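Local coordinates for protein Glucanase/chitosanase (Paenibacillus fukuinensis, PDB 4ZZ5) that binds chitosan through this family 32 carbohydrate-binding module, a beta-sandwich appended to an enzyme that probably hydrolyses chitosan and beta-glucan chains, at residues I50-L54 / G84-W90. Numbering follows the deposited sequence.
Sequences IYINL and GSTPTNW
Residues 50-53 are extended, Leu54 (phi/psi -69/-15) no longer so, and irregular loop 84-90 folds over their outer face, where Tyr51 (chi1 p) and Asn53 (chi1 t) point toward it; Ile50 and Ile52 go to the sandwich core. The backbones come nearest at Asn53 and Ser85, CA to CA 7.3 Å, leaving room for water. Gly84 tolerates phi 83°; water 3 O lies 3.3 Å from Gly84 O and 3.0 Å from Asn53 ND2. Ser85 O accepts from water 2 (O 2.8 Å; 3.1 Å from Asn53 ND2) and water 1 (O 3.0 Å; 2.6 Å from Tyr51 OH). Asn53's amide serves both ways, OD1 accepting from Gly55 N. Pro87, rigid and apolar, lays CG over one Tyr51 ring face, a CH-pi contact 3.8 Å from its centroid, while the hydroxyl reaches water. Broad Trp90 (chi1 m) meets Tyr51 obliquely, CD2 to Trp90 CZ2 3.7 Å, planes at 45°. In this F5/8 type C beta-sandwich, strand 115-123 separates 48-54 from 75-80, so the 75-80/91-96 loop crosses it; Phe115 touches Asn53, Pro87 and Trp90, and Arg117 forms a cation-pi pair with Trp90.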
loop_
_atom_site.group_PDB
_atom_site.type_symbol
_atom_site.label_atom_id
_atom_site.label_comp_id
_atom_site.label_asym_id
_atom_site.label_seq_id
_atom_site.Cartn_x
_atom_site.Cartn_y
_atom_site.Cartn_z
ATOM N N ILE A 50 1.580 -1.274 4.466
ATOM C CA ILE A 50 1.974 -2.366 3.609
ATOM C C ILE A 50 3.011 -1.809 2.656
ATOM O O ILE A 50 2.799 -0.706 2.093
ATOM C CB ILE A 50 0.779 -2.974 2.835
ATOM C CG1 ILE A 50 1.234 -4.005 1.830
ATOM C CG2 ILE A 50 -0.093 -1.943 2.150
ATOM C CD1 ILE A 50 0.096 -4.881 1.355
ATOM N N TYR A 51 4.105 -2.507 2.436
ATOM C CA TYR A 51 5.060 -2.099 1.378
ATOM C C TYR A 51 5.307 -3.210 0.430
ATOM O O TYR A 51 5.172 -4.437 0.773
ATOM C CB TYR A 51 6.351 -1.481 1.926
ATOM C CG TYR A 51 7.349 -2.347 2.633
ATOM C CD1 TYR A 51 8.109 -3.243 1.890
ATOM C CD2 TYR A 51 7.598 -2.189 3.948
ATOM C CE1 TYR A 51 9.107 -3.999 2.642
ATOM C CE2 TYR A 51 8.557 -2.915 4.636
ATOM C CZ TYR A 51 9.250 -3.814 3.923
ATOM O OH TYR A 51 10.237 -4.589 4.612
ATOM N N ILE A 52 5.707 -2.848 -0.766
ATOM C CA ILE A 52 6.069 -3.728 -1.878
ATOM C C ILE A 52 7.509 -3.527 -2.204
ATOM O O ILE A 52 7.965 -2.351 -2.316
ATOM C CB ILE A 52 5.260 -3.401 -3.078
ATOM C CG1 ILE A 52 3.744 -3.435 -2.786
ATOM C CG2 ILE A 52 5.648 -4.311 -4.256
ATOM C CD1 ILE A 52 2.901 -2.745 -3.832
ATOM N N ASN A 53 8.302 -4.571 -2.291
ATOM C CA ASN A 53 9.648 -4.541 -2.850
ATOM C C ASN A 53 9.592 -4.709 -4.303
ATOM O O ASN A 53 9.263 -5.799 -4.830
ATOM C CB ASN A 53 10.424 -5.689 -2.194
ATOM C CG ASN A 53 11.898 -5.636 -2.613
ATOM O OD1 ASN A 53 12.268 -4.947 -3.581
ATOM N ND2 ASN A 53 12.742 -6.297 -1.845
ATOM N N LEU A 54 9.785 -3.635 -5.125
ATOM C CA LEU A 54 9.714 -3.740 -6.544
ATOM C C LEU A 54 10.880 -4.562 -7.194
ATOM O O LEU A 54 10.694 -4.930 -8.406
ATOM C CB LEU A 54 9.725 -2.296 -7.143
ATOM C CG LEU A 54 8.546 -1.440 -6.741
ATOM C CD1 LEU A 54 8.821 -0.054 -7.397
ATOM C CD2 LEU A 54 7.230 -1.972 -7.091
ATOM N N GLY A 84 19.116 -3.523 -0.311
ATOM C CA GLY A 84 18.704 -4.663 0.434
ATOM C C GLY A 84 17.267 -4.953 0.434
ATOM O O GLY A 84 16.548 -4.507 -0.510
ATOM N N SER A 85 16.753 -5.681 1.355
ATOM C CA SER A 85 15.341 -6.079 1.400
ATOM C C SER A 85 14.522 -5.636 2.574
ATOM O O SER A 85 13.365 -6.059 2.799
ATOM C CB SER A 85 15.172 -7.620 1.325
ATOM O OG SER A 85 15.707 -8.034 0.060
ATOM N N THR A 86 15.147 -4.729 3.375
ATOM C CA THR A 86 14.597 -4.252 4.593
ATOM C C THR A 86 14.661 -2.725 4.641
ATOM O O THR A 86 15.408 -2.133 5.399
ATOM C CB THR A 86 15.323 -4.823 5.838
ATOM O OG1 THR A 86 15.261 -6.276 5.696
ATOM C CG2 THR A 86 14.663 -4.375 7.147
ATOM N N PRO A 87 13.744 -2.032 3.982
ATOM C CA PRO A 87 13.800 -0.591 3.931
ATOM C C PRO A 87 13.533 0.064 5.220
ATOM O O PRO A 87 12.651 -0.468 5.984
ATOM C CB PRO A 87 12.664 -0.271 2.942
ATOM C CG PRO A 87 11.702 -1.444 3.077
ATOM C CD PRO A 87 12.621 -2.616 3.273
ATOM N N THR A 88 14.205 1.156 5.469
ATOM C CA THR A 88 13.991 1.906 6.732
ATOM C C THR A 88 13.791 3.436 6.496
ATOM O O THR A 88 13.215 4.027 7.392
ATOM C CB THR A 88 15.230 1.824 7.697
ATOM O OG1 THR A 88 16.377 2.223 6.989
ATOM C CG2 THR A 88 15.414 0.353 8.224
ATOM N N ASN A 89 14.119 3.949 5.332
ATOM C CA ASN A 89 14.020 5.369 5.056
ATOM C C ASN A 89 12.914 5.572 4.027
ATOM O O ASN A 89 13.047 5.117 2.906
ATOM C CB ASN A 89 15.355 5.826 4.474
ATOM C CG ASN A 89 16.473 5.627 5.473
ATOM O OD1 ASN A 89 16.466 6.274 6.507
ATOM N ND2 ASN A 89 17.433 4.715 5.156
ATOM N N TRP A 90 11.879 6.264 4.447
ATOM C CA TRP A 90 10.700 6.490 3.615
ATOM C C TRP A 90 10.528 7.958 3.298
ATOM O O TRP A 90 10.807 8.821 4.181
ATOM C CB TRP A 90 9.437 5.994 4.336
ATOM C CG TRP A 90 9.448 4.494 4.569
ATOM C CD1 TRP A 90 9.661 3.902 5.775
ATOM C CD2 TRP A 90 9.221 3.507 3.592
ATOM N NE1 TRP A 90 9.605 2.537 5.539
ATOM C CE2 TRP A 90 9.349 2.259 4.258
ATOM C CE3 TRP A 90 8.947 3.517 2.246
ATOM C CZ2 TRP A 90 9.223 1.074 3.534
ATOM C CZ3 TRP A 90 8.824 2.356 1.573
ATOM C CH2 TRP A 90 8.981 1.106 2.225
HETATM O O HOH W 1 11.023 -7.064 4.467
HETATM O O HOH W 2 11.411 -6.527 0.905
HETATM O O HOH W 3 15.469 -6.357 -3.016
#